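Local coordinates for N-acetylneuraminic acid (Sialic acid) synthetase (Leptospira borgpetersenii serovar Hardjo-bovis, PDB 6NCS), which binds manganese and, judging from its family, probably catalyses the synthesis of N-acetylneuraminic (sialic) acid or its 9-phosphate, at residues Ala57-Arg68 against Ile101-Asn112; Ile228-Arg236 against Ile245-Leu255. All coordinates share one frame; numbering follows the deposited sequence.

Contact 1 of 2, residues Ala57-Arg68 against Ile101-Asn112; sequences AIKFQAYNSEER and ILFFATPFDVPN. With CIT (citric acid), chain D.
Arg68 runs fully extended, CG opposite the backbone N (chi1 -177°), while Phe108 turns its CG opposite the carbonyl carbon (chi1 -75°), and these two torsions lay the guanidinium on the phenyl ring. The planes are 22° apart and CZ of Arg68 stands 3.8 Å from the centroid of Phe108, a stacked cation-pi pair. The guanidinium's rotation is helped into place at its edge, where NH1 and NH2 of Arg68 share OE1 of Gln61, the NH1 bond measuring 2.9 Å. Farther back along the strands, the bends at chi3 and chi4 of Lys59 follow a methylene stretch that crosses Phe104, with CG of Lys59 3.9 Å from the ring centroid and almost on its normal. Backbone bonds alternate from Ile58 N to Leu102 O (2.8 Å) through to Phe108 N to Ala62 O (3.0 Å), evidence of parallel pairing between neighbouring strands 57-62 and 102-107 of the TIM barrel. Lys59, Gln61, Phe104 and Thr106 share one face of this sheet, where Lys59 NZ donates to O1 of citrate at a notably short 2.5 Å; Glu31 gives the same amine a salt bridge. Citrate probably came from the crystallisation liquor. On the other face CD2 of Phe60 meets CE1 of Phe103 at 3.5 Å, and helix 86-98 packs against Phe103. Past the strand ends, Glu67 and Asp109 bring like charges near each other; Arg288 and Lys290 of the second subunit form salt bridges with Glu67, probably easing that repulsion.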
loop_
_atom_site.group_PDB
_atom_site.type_symbol
_atom_site.label_atom_id
_atom_site.label_comp_id
_atom_site.label_asym_id
_atom_site.label_seq_id
_atom_site.Cartn_x
_atom_site.Cartn_y
_atom_site.Cartn_z
ATOM N N ALA A 57 1.785 -0.744 -22.353
ATOM C CA ALA A 57 1.378 -1.811 -23.250
ATOM C C ALA A 57 -0.125 -1.746 -23.465
ATOM O O ALA A 57 -0.863 -1.240 -22.616
ATOM C CB ALA A 57 1.784 -3.180 -22.687
ATOM N N ILE A 58 -0.576 -2.264 -24.610
ATOM C CA ILE A 58 -1.998 -2.487 -24.849
ATOM C C ILE A 58 -2.195 -3.954 -25.224
ATOM O O ILE A 58 -1.416 -4.523 -26.000
ATOM C CB ILE A 58 -2.568 -1.524 -25.917
ATOM C CG1 ILE A 58 -4.074 -1.725 -26.090
ATOM C CG2 ILE A 58 -1.814 -1.652 -27.259
ATOM C CD1 ILE A 58 -4.769 -0.611 -26.858
ATOM N N LYS A 59 -3.222 -4.571 -24.636
ATOM C CA LYS A 59 -3.428 -6.010 -24.700
ATOM C C LYS A 59 -4.767 -6.317 -25.363
ATOM O O LYS A 59 -5.771 -5.652 -25.089
ATOM C CB LYS A 59 -3.387 -6.626 -23.292
ATOM C CG LYS A 59 -3.295 -8.141 -23.279
ATOM C CD LYS A 59 -3.402 -8.682 -21.853
ATOM C CE LYS A 59 -4.846 -8.673 -21.413
ATOM N NZ LYS A 59 -5.639 -9.314 -22.518
ATOM N N PHE A 60 -4.778 -7.329 -26.230
ATOM C CA PHE A 60 -5.978 -7.788 -26.925
ATOM C C PHE A 60 -6.236 -9.249 -26.544
ATOM O O PHE A 60 -5.524 -9.824 -25.719
ATOM C CB PHE A 60 -5.832 -7.568 -28.445
ATOM C CG PHE A 60 -5.840 -6.105 -28.845
ATOM C CD1 PHE A 60 -7.020 -5.479 -29.220
ATOM C CD2 PHE A 60 -4.671 -5.352 -28.812
ATOM C CE1 PHE A 60 -7.039 -4.122 -29.567
ATOM C CE2 PHE A 60 -4.676 -3.998 -29.157
ATOM C CZ PHE A 60 -5.862 -3.385 -29.540
ATOM N N GLN A 61 -7.291 -9.844 -27.100
ATOM C CA GLN A 61 -7.647 -11.230 -26.804
ATOM C C GLN A 61 -7.730 -12.019 -28.101
ATOM O O GLN A 61 -8.367 -11.569 -29.060
ATOM C CB GLN A 61 -8.978 -11.333 -26.048
ATOM C CG GLN A 61 -8.896 -10.718 -24.648
ATOM C CD GLN A 61 -10.198 -10.787 -23.876
ATOM O OE1 GLN A 61 -11.114 -11.527 -24.228
ATOM N NE2 GLN A 61 -10.290 -9.987 -22.816
ATOM N N ALA A 62 -7.104 -13.195 -28.112
ATOM C CA ALA A 62 -7.018 -14.061 -29.289
ATOM C C ALA A 62 -7.704 -15.382 -28.961
ATOM O O ALA A 62 -7.167 -16.197 -28.198
ATOM C CB ALA A 62 -5.558 -14.281 -29.692
ATOM N N TYR A 63 -8.889 -15.605 -29.533
ATOM C CA TYR A 63 -9.720 -16.707 -29.071
ATOM C C TYR A 63 -10.637 -17.164 -30.190
ATOM O O TYR A 63 -10.869 -16.446 -31.168
ATOM C CB TYR A 63 -10.574 -16.298 -27.860
ATOM C CG TYR A 63 -11.537 -15.197 -28.225
ATOM C CD1 TYR A 63 -11.107 -13.881 -28.321
ATOM C CD2 TYR A 63 -12.867 -15.477 -28.523
ATOM C CE1 TYR A 63 -11.978 -12.871 -28.703
ATOM C CE2 TYR A 63 -13.741 -14.476 -28.898
ATOM C CZ TYR A 63 -13.291 -13.176 -28.980
ATOM O OH TYR A 63 -14.159 -12.179 -29.358
ATOM N N ASN A 64 -11.156 -18.374 -30.022
ATOM C CA ASN A 64 -12.297 -18.870 -30.779
ATOM C C ASN A 64 -13.497 -18.918 -29.839
ATOM O O ASN A 64 -13.416 -19.511 -28.756
ATOM C CB ASN A 64 -12.004 -20.254 -31.363
ATOM C CG ASN A 64 -13.234 -20.904 -31.972
ATOM O OD1 ASN A 64 -13.892 -21.727 -31.339
ATOM N ND2 ASN A 64 -13.545 -20.536 -33.214
ATOM N N SER A 65 -14.598 -18.277 -30.244
ATOM C CA SER A 65 -15.751 -18.120 -29.357
ATOM C C SER A 65 -16.280 -19.465 -28.870
ATOM O O SER A 65 -16.536 -19.645 -27.672
ATOM C CB SER A 65 -16.858 -17.347 -30.077
ATOM O OG SER A 65 -16.408 -16.059 -30.466
ATOM N N GLU A 66 -16.476 -20.414 -29.793
ATOM C CA GLU A 66 -17.029 -21.714 -29.423
ATOM C C GLU A 66 -16.089 -22.482 -28.497
ATOM O O GLU A 66 -16.537 -23.153 -27.559
ATOM C CB GLU A 66 -17.329 -22.530 -30.680
ATOM C CG GLU A 66 -18.532 -22.038 -31.469
ATOM C CD GLU A 66 -18.193 -20.948 -32.470
ATOM O OE1 GLU A 66 -17.035 -20.475 -32.493
ATOM O OE2 GLU A 66 -19.095 -20.572 -33.250
ATOM N N GLU A 67 -14.783 -22.414 -28.755
ATOM C CA GLU A 67 -13.827 -23.055 -27.862
ATOM C C GLU A 67 -13.897 -22.432 -26.474
ATOM O O GLU A 67 -13.830 -23.131 -25.453
ATOM C CB GLU A 67 -12.421 -22.924 -28.450
ATOM C CG GLU A 67 -11.377 -23.847 -27.857
ATOM C CD GLU A 67 -10.805 -23.347 -26.545
ATOM O OE1 GLU A 67 -10.919 -22.134 -26.245
ATOM O OE2 GLU A 67 -10.234 -24.184 -25.808
ATOM N N ARG A 68 -14.065 -21.117 -26.424
ATOM C CA ARG A 68 -13.973 -20.396 -25.164
ATOM C C ARG A 68 -15.224 -20.586 -24.313
ATOM O O ARG A 68 -15.133 -20.682 -23.083
ATOM C CB ARG A 68 -13.732 -18.919 -25.454
ATOM C CG ARG A 68 -13.549 -18.043 -24.239
ATOM C CD ARG A 68 -13.219 -16.643 -24.697
ATOM N NE ARG A 68 -13.109 -15.683 -23.608
ATOM C CZ ARG A 68 -12.701 -14.432 -23.780
ATOM N NH1 ARG A 68 -12.371 -14.007 -25.001
ATOM N NH2 ARG A 68 -12.617 -13.609 -22.743
ATOM N N ILE A 101 4.152 1.814 -28.223
ATOM C CA ILE A 101 3.489 1.139 -27.119
ATOM C C ILE A 101 3.600 -0.353 -27.400
ATOM O O ILE A 101 3.590 -0.772 -28.562
ATOM C CB ILE A 101 2.020 1.598 -26.944
ATOM C CG1 ILE A 101 1.383 0.935 -25.716
ATOM C CG2 ILE A 101 1.198 1.338 -28.200
ATOM C CD1 ILE A 101 0.051 1.564 -25.285
ATOM N N LEU A 102 3.795 -1.149 -26.355
ATOM C CA LEU A 102 3.959 -2.585 -26.564
ATOM C C LEU A 102 2.612 -3.243 -26.874
ATOM O O LEU A 102 1.615 -2.974 -26.207
ATOM C CB LEU A 102 4.607 -3.219 -25.335
ATOM C CG LEU A 102 4.922 -4.714 -25.380
ATOM C CD1 LEU A 102 5.496 -5.115 -26.728
ATOM C CD2 LEU A 102 5.907 -5.038 -24.268
ATOM N N PHE A 103 2.577 -4.091 -27.906
ATOM C CA PHE A 103 1.382 -4.868 -28.247
ATOM C C PHE A 103 1.543 -6.294 -27.736
ATOM O O PHE A 103 2.599 -6.897 -27.927
ATOM C CB PHE A 103 1.158 -4.900 -29.767
ATOM C CG PHE A 103 0.191 -5.966 -30.223
ATOM C CD1 PHE A 103 -1.171 -5.698 -30.311
ATOM C CD2 PHE A 103 0.637 -7.243 -30.556
ATOM C CE1 PHE A 103 -2.062 -6.673 -30.725
ATOM C CE2 PHE A 103 -0.259 -8.222 -30.964
ATOM C CZ PHE A 103 -1.600 -7.936 -31.045
ATOM N N PHE A 104 0.505 -6.842 -27.101
ATOM C CA PHE A 104 0.456 -8.291 -26.894
ATOM C C PHE A 104 -1.000 -8.710 -26.725
ATOM O O PHE A 104 -1.920 -7.914 -26.914
ATOM C CB PHE A 104 1.373 -8.760 -25.744
ATOM C CG PHE A 104 0.945 -8.370 -24.344
ATOM C CD1 PHE A 104 0.876 -7.037 -23.942
ATOM C CD2 PHE A 104 0.730 -9.355 -23.386
ATOM C CE1 PHE A 104 0.523 -6.707 -22.628
ATOM C CE2 PHE A 104 0.402 -9.028 -22.075
ATOM C CZ PHE A 104 0.289 -7.707 -21.701
ATOM N N ALA A 105 -1.210 -9.991 -26.440
ATOM C CA ALA A 105 -2.573 -10.488 -26.386
ATOM C C ALA A 105 -2.649 -11.708 -25.484
ATOM O O ALA A 105 -1.635 -12.321 -25.136
ATOM C CB ALA A 105 -3.105 -10.841 -27.783
ATOM N N THR A 106 -3.875 -12.035 -25.110
ATOM C CA THR A 106 -4.170 -13.227 -24.334
ATOM C C THR A 106 -4.638 -14.307 -25.285
ATOM O O THR A 106 -5.734 -14.176 -25.836
ATOM C CB THR A 106 -5.261 -12.927 -23.314
ATOM O OG1 THR A 106 -4.810 -11.886 -22.446
ATOM C CG2 THR A 106 -5.604 -14.165 -22.504
ATOM N N PRO A 107 -3.878 -15.382 -25.507
ATOM C CA PRO A 107 -4.432 -16.521 -26.247
ATOM C C PRO A 107 -5.316 -17.359 -25.340
ATOM O O PRO A 107 -5.040 -17.533 -24.152
ATOM C CB PRO A 107 -3.187 -17.304 -26.674
ATOM C CG PRO A 107 -2.243 -17.089 -25.532
ATOM C CD PRO A 107 -2.487 -15.630 -25.093
ATOM N N PHE A 108 -6.387 -17.896 -25.910
ATOM C CA PHE A 108 -7.283 -18.755 -25.156
ATOM C C PHE A 108 -7.186 -20.205 -25.588
ATOM O O PHE A 108 -7.867 -21.054 -25.011
ATOM C CB PHE A 108 -8.729 -18.253 -25.275
ATOM C CG PHE A 108 -9.008 -17.030 -24.438
ATOM C CD1 PHE A 108 -8.538 -15.788 -24.823
ATOM C CD2 PHE A 108 -9.721 -17.134 -23.251
ATOM C CE1 PHE A 108 -8.782 -14.658 -24.041
ATOM C CE2 PHE A 108 -9.968 -16.004 -22.467
ATOM C CZ PHE A 108 -9.496 -14.775 -22.863
ATOM N N ASP A 109 -6.353 -20.508 -26.580
ATOM C CA ASP A 109 -6.086 -21.882 -26.970
ATOM C C ASP A 109 -4.713 -21.927 -27.620
ATOM O O ASP A 109 -4.080 -20.895 -27.849
ATOM C CB ASP A 109 -7.179 -22.437 -27.899
ATOM C CG ASP A 109 -7.385 -21.609 -29.171
ATOM O OD1 ASP A 109 -6.452 -20.941 -29.656
ATOM O OD2 ASP A 109 -8.511 -21.654 -29.709
ATOM N N VAL A 110 -4.260 -23.136 -27.926
ATOM C CA VAL A 110 -2.907 -23.334 -28.441
ATOM C C VAL A 110 -2.776 -22.799 -29.868
ATOM O O VAL A 110 -1.744 -22.190 -30.187
ATOM C CB VAL A 110 -2.503 -24.816 -28.342
ATOM C CG1 VAL A 110 -1.241 -25.089 -29.140
ATOM C CG2 VAL A 110 -2.300 -25.192 -26.873
ATOM N N PRO A 111 -3.760 -22.984 -30.765
ATOM C CA PRO A 111 -3.614 -22.378 -32.102
ATOM C C PRO A 111 -3.430 -20.875 -32.057
ATOM O O PRO A 111 -2.612 -20.335 -32.813
ATOM C CB PRO A 111 -4.916 -22.775 -32.812
ATOM C CG PRO A 111 -5.272 -24.074 -32.182
ATOM C CD PRO A 111 -4.921 -23.896 -30.724
ATOM N N ASN A 112 -4.161 -20.183 -31.181
ATOM C CA ASN A 112 -3.993 -18.738 -31.069
ATOM C C ASN A 112 -2.646 -18.381 -30.449
ATOM O O ASN A 112 -2.013 -17.402 -30.856
ATOM C CB ASN A 112 -5.145 -18.131 -30.261
ATOM C CG ASN A 112 -6.342 -17.790 -31.127
ATOM O OD1 ASN A 112 -6.333 -16.788 -31.850
ATOM N ND2 ASN A 112 -7.371 -18.626 -31.078
HETATM C C1 CIT D . -7.142 -11.464 -20.041
HETATM O O1 CIT D . -6.574 -11.204 -21.112
HETATM O O2 CIT D . -6.472 -11.421 -18.991
HETATM C C2 CIT D . -8.611 -11.815 -20.061
HETATM C C3 CIT D . -9.458 -11.074 -19.021
HETATM O O7 CIT D . -9.321 -9.630 -19.173
HETATM C C4 CIT D . -10.895 -11.499 -19.278
HETATM C C5 CIT D . -11.906 -10.711 -18.476
HETATM O O3 CIT D . -13.117 -10.872 -18.740
HETATM O O4 CIT D . -11.575 -9.919 -17.557
HETATM C C6 CIT D . -9.101 -11.518 -17.606
HETATM O O5 CIT D . -8.877 -12.722 -17.355
HETATM O O6 CIT D . -9.033 -10.681 -16.669
HETATM O O HOH W 1 -9.495 -18.266 -33.282
HETATM O O HOH W 2 -10.246 -20.100 -27.903
HETATM O O HOH W 3 -8.006 -23.681 -24.345
#

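Contact 2 of 2, residues Ile228-Arg236 against Ile245-Leu255; sequences IEKHYTVDR and ISAEPKELAKL. With MN (manganese (II) ion), chain C.
Ile245 sets its CD1 over the centre of the His231 ring, 3.8 Å from the centroid and 10° off the normal, packing a face of the imidazole whose NE2 binds the manganese ion at 2.2 Å. His210, water 4 and three citrate oxygens complete its six ligands. The carbonyl of Ile245 receives a hydrogen bond from water 5 and a weak one from Lys230 NZ, an amine that also has Asp209 and Gly213 as partners. Next, Ser246 O takes NH1 of Arg236 in the guanidinium plane. Ala247 bridges the backbones: its N donates to His231 O (2.8 Å), and its O accepts from Thr233 N (3.0 Å). Glu248, the N-cap residue, stacks its carboxylate on a guanidinium face of Arg236 with planes 9° apart, a long, charge-only salt bridge, while OE2 of Glu248 accepts a hydrogen bond from the backbone N of Arg236 through its anti lone pair at 2.8 Å. Pro249 follows, its CG at the edge of the Tyr232 ring. Glu251 forms an end-on, nearly coplanar salt bridge with the same guanidinium: each oxygen uses its syn lone pair, OE1 of Glu251 lying 2.8 Å from NH1 of Arg236. Leu252 places CD2 over a face of Tyr232. Leu255 reaches Ile228 and Lys230, so the start of helix 249-266 lies against strand 227-231, with helix 215-222 beside Leu255 and helix 40-52 beside Pro249.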
loop_
_atom_site.group_PDB
_atom_site.type_symbol
_atom_site.label_atom_id
_atom_site.label_comp_id
_atom_site.label_asym_id
_atom_site.label_seq_id
_atom_site.Cartn_x
_atom_site.Cartn_y
_atom_site.Cartn_z
ATOM N N ILE A 228 0.338 -3.206 -13.368
ATOM C CA ILE A 228 -1.088 -2.913 -13.247
ATOM C C ILE A 228 -1.737 -3.183 -14.590
ATOM O O ILE A 228 -1.269 -2.679 -15.623
ATOM C CB ILE A 228 -1.358 -1.459 -12.816
ATOM C CG1 ILE A 228 -0.878 -1.216 -11.384
ATOM C CG2 ILE A 228 -2.847 -1.136 -12.951
ATOM C CD1 ILE A 228 -1.768 -1.894 -10.315
ATOM N N GLU A 229 -2.816 -3.965 -14.577
ATOM C CA GLU A 229 -3.647 -4.180 -15.751
ATOM C C GLU A 229 -5.021 -3.583 -15.472
ATOM O O GLU A 229 -5.589 -3.805 -14.398
ATOM C CB GLU A 229 -3.756 -5.674 -16.081
ATOM C CG GLU A 229 -4.529 -5.952 -17.352
ATOM C CD GLU A 229 -4.602 -7.432 -17.673
ATOM O OE1 GLU A 229 -5.709 -8.001 -17.630
ATOM O OE2 GLU A 229 -3.548 -8.029 -17.958
ATOM N N LYS A 230 -5.541 -2.813 -16.422
ATOM C CA LYS A 230 -6.823 -2.135 -16.258
ATOM C C LYS A 230 -7.577 -2.196 -17.574
ATOM O O LYS A 230 -7.011 -1.873 -18.620
ATOM C CB LYS A 230 -6.603 -0.675 -15.825
ATOM C CG LYS A 230 -7.854 0.196 -15.769
ATOM C CD LYS A 230 -8.773 -0.182 -14.619
ATOM C CE LYS A 230 -10.160 0.446 -14.802
ATOM N NZ LYS A 230 -11.115 -0.005 -13.728
ATOM N N HIS A 231 -8.840 -2.627 -17.536
ATOM C CA HIS A 231 -9.621 -2.641 -18.766
ATOM C C HIS A 231 -9.784 -1.223 -19.295
ATOM O O HIS A 231 -9.806 -0.248 -18.538
ATOM C CB HIS A 231 -10.994 -3.274 -18.545
ATOM C CG HIS A 231 -10.953 -4.766 -18.429
ATOM N ND1 HIS A 231 -11.513 -5.598 -19.373
ATOM C CD2 HIS A 231 -10.408 -5.573 -17.488
ATOM C CE1 HIS A 231 -11.320 -6.856 -19.018
ATOM N NE2 HIS A 231 -10.653 -6.868 -17.876
ATOM N N TYR A 232 -9.928 -1.120 -20.612
ATOM C CA TYR A 232 -9.716 0.145 -21.293
ATOM C C TYR A 232 -10.686 0.281 -22.459
ATOM O O TYR A 232 -10.967 -0.689 -23.171
ATOM C CB TYR A 232 -8.245 0.227 -21.740
ATOM C CG TYR A 232 -7.946 1.257 -22.794
ATOM C CD1 TYR A 232 -8.146 2.611 -22.548
ATOM C CD2 TYR A 232 -7.432 0.882 -24.029
ATOM C CE1 TYR A 232 -7.872 3.557 -23.519
ATOM C CE2 TYR A 232 -7.141 1.827 -25.000
ATOM C CZ TYR A 232 -7.366 3.161 -24.738
ATOM O OH TYR A 232 -7.086 4.102 -25.702
ATOM N N THR A 233 -11.227 1.487 -22.616
ATOM C CA THR A 233 -12.141 1.828 -23.697
ATOM C C THR A 233 -11.832 3.252 -24.128
ATOM O O THR A 233 -11.382 4.064 -23.316
ATOM C CB THR A 233 -13.615 1.717 -23.260
ATOM O OG1 THR A 233 -14.477 2.085 -24.344
ATOM C CG2 THR A 233 -13.908 2.629 -22.064
ATOM N N VAL A 234 -12.060 3.566 -25.407
ATOM C CA VAL A 234 -11.938 4.973 -25.779
ATOM C C VAL A 234 -13.186 5.767 -25.437
ATOM O O VAL A 234 -13.125 7.002 -25.414
ATOM C CB VAL A 234 -11.607 5.194 -27.266
ATOM C CG1 VAL A 234 -10.236 4.605 -27.596
ATOM C CG2 VAL A 234 -12.706 4.651 -28.158
ATOM N N ASP A 235 -14.303 5.100 -25.132
ATOM C CA ASP A 235 -15.567 5.791 -24.903
ATOM C C ASP A 235 -16.589 4.840 -24.290
ATOM O O ASP A 235 -17.091 3.943 -24.975
ATOM C CB ASP A 235 -16.075 6.363 -26.231
ATOM C CG ASP A 235 -17.294 7.265 -26.074
ATOM O OD1 ASP A 235 -17.815 7.431 -24.949
ATOM O OD2 ASP A 235 -17.729 7.810 -27.107
ATOM N N ARG A 236 -16.900 5.010 -23.000
ATOM C CA ARG A 236 -17.898 4.148 -22.377
ATOM C C ARG A 236 -19.273 4.318 -23.013
ATOM O O ARG A 236 -20.077 3.379 -23.000
ATOM C CB ARG A 236 -17.988 4.414 -20.870
ATOM C CG ARG A 236 -16.901 3.718 -20.051
ATOM C CD ARG A 236 -17.203 3.753 -18.553
ATOM N NE ARG A 236 -17.102 5.105 -18.019
ATOM C CZ ARG A 236 -15.963 5.671 -17.623
ATOM N NH1 ARG A 236 -14.818 5.004 -17.693
ATOM N NH2 ARG A 236 -15.970 6.912 -17.152
ATOM N N ILE A 245 -16.444 -1.698 -16.536
ATOM C CA ILE A 245 -15.207 -1.775 -15.759
ATOM C C ILE A 245 -14.018 -1.180 -16.505
ATOM O O ILE A 245 -12.871 -1.382 -16.089
ATOM C CB ILE A 245 -14.901 -3.217 -15.326
ATOM C CG1 ILE A 245 -14.701 -4.128 -16.541
ATOM C CG2 ILE A 245 -15.996 -3.753 -14.413
ATOM C CD1 ILE A 245 -13.982 -5.416 -16.199
ATOM N N SER A 246 -14.256 -0.437 -17.579
ATOM C CA SER A 246 -13.173 0.057 -18.418
ATOM C C SER A 246 -12.897 1.535 -18.167
ATOM O O SER A 246 -13.819 2.338 -18.014
ATOM C CB SER A 246 -13.490 -0.162 -19.897
ATOM O OG SER A 246 -13.558 -1.541 -20.194
ATOM N N ALA A 247 -11.613 1.885 -18.142
ATOM C CA ALA A 247 -11.170 3.263 -17.985
ATOM C C ALA A 247 -11.082 3.939 -19.344
ATOM O O ALA A 247 -10.630 3.335 -20.318
ATOM C CB ALA A 247 -9.800 3.299 -17.304
ATOM N N GLU A 248 -11.512 5.189 -19.412
ATOM C CA GLU A 248 -11.377 5.966 -20.640
ATOM C C GLU A 248 -9.965 6.542 -20.729
ATOM O O GLU A 248 -9.201 6.481 -19.768
ATOM C CB GLU A 248 -12.464 7.039 -20.680
ATOM C CG GLU A 248 -13.860 6.462 -20.944
ATOM C CD GLU A 248 -14.941 7.511 -20.961
ATOM O OE1 GLU A 248 -14.687 8.649 -20.501
ATOM O OE2 GLU A 248 -16.051 7.191 -21.437
ATOM N N PRO A 249 -9.566 7.084 -21.889
ATOM C CA PRO A 249 -8.163 7.521 -22.038
ATOM C C PRO A 249 -7.688 8.526 -20.996
ATOM O O PRO A 249 -6.557 8.399 -20.512
ATOM C CB PRO A 249 -8.143 8.121 -23.447
ATOM C CG PRO A 249 -9.184 7.348 -24.180
ATOM C CD PRO A 249 -10.287 7.144 -23.181
ATOM N N LYS A 250 -8.498 9.530 -20.648
ATOM C CA LYS A 250 -8.056 10.482 -19.633
ATOM C C LYS A 250 -7.888 9.810 -18.273
ATOM O O LYS A 250 -6.997 10.187 -17.499
ATOM C CB LYS A 250 -9.041 11.652 -19.547
ATOM N N GLU A 251 -8.719 8.811 -17.968
ATOM C CA GLU A 251 -8.567 8.077 -16.717
ATOM C C GLU A 251 -7.345 7.164 -16.755
ATOM O O GLU A 251 -6.633 7.027 -15.752
ATOM C CB GLU A 251 -9.850 7.301 -16.423
ATOM C CG GLU A 251 -11.085 8.220 -16.415
ATOM C CD GLU A 251 -12.396 7.478 -16.581
ATOM O OE1 GLU A 251 -12.385 6.335 -17.082
ATOM O OE2 GLU A 251 -13.447 8.046 -16.207
ATOM N N LEU A 252 -7.080 6.535 -17.906
ATOM C CA LEU A 252 -5.844 5.772 -18.064
ATOM C C LEU A 252 -4.621 6.664 -17.870
ATOM O O LEU A 252 -3.635 6.254 -17.243
ATOM C CB LEU A 252 -5.813 5.110 -19.445
ATOM C CG LEU A 252 -4.612 4.229 -19.806
ATOM C CD1 LEU A 252 -4.449 3.067 -18.850
ATOM C CD2 LEU A 252 -4.736 3.725 -21.249
ATOM N N ALA A 253 -4.653 7.873 -18.430
ATOM C CA ALA A 253 -3.525 8.785 -18.270
ATOM C C ALA A 253 -3.340 9.162 -16.807
ATOM O O ALA A 253 -2.207 9.284 -16.327
ATOM C CB ALA A 253 -3.737 10.035 -19.121
ATOM N N LYS A 254 -4.444 9.363 -16.087
ATOM C CA LYS A 254 -4.347 9.641 -14.656
ATOM C C LYS A 254 -3.815 8.437 -13.891
ATOM O O LYS A 254 -3.046 8.598 -12.934
ATOM C CB LYS A 254 -5.718 10.067 -14.120
ATOM C CG LYS A 254 -5.737 10.497 -12.678
ATOM C CD LYS A 254 -4.937 11.778 -12.507
ATOM C CE LYS A 254 -5.680 12.793 -11.664
ATOM N NZ LYS A 254 -4.943 14.086 -11.638
ATOM N N LEU A 255 -4.212 7.220 -14.292
ATOM C CA LEU A 255 -3.650 6.019 -13.676
ATOM C C LEU A 255 -2.141 5.998 -13.828
ATOM O O LEU A 255 -1.415 5.690 -12.877
ATOM C CB LEU A 255 -4.264 4.762 -14.303
ATOM C CG LEU A 255 -3.736 3.398 -13.848
ATOM C CD1 LEU A 255 -3.957 3.152 -12.344
ATOM C CD2 LEU A 255 -4.410 2.299 -14.673
HETATM MN MN MN C . -9.898 -8.848 -17.226
HETATM O O HOH W 4 -8.146 -7.967 -17.185
HETATM O O HOH W 5 -10.748 -2.749 -15.183
HETATM O O HOH W 6 -12.129 -3.447 -21.954
#

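Both contacts are largely buried and belong to the same parallel barrel sheet, in which strand 27-33 lies between strands 57-62 and 227-231. Contact 1 joins two adjacent strands by regular backbone pairing, whereas contact 2 sets a strand and the loop after it against a loop and the start of a helix, with a single backbone bridge and a salt-bridge network. They touch directly: Lys59 CE packs 3.7 Å from Glu229 OE2, and Ile58 CD1 lies 3.9 Å from Tyr232 CE2. Contact 2 supplies a metal ligand; contact 1 contributes Lys59, which bonds the citrate that itself coordinates the metal. Only contact 1 reaches the second subunit.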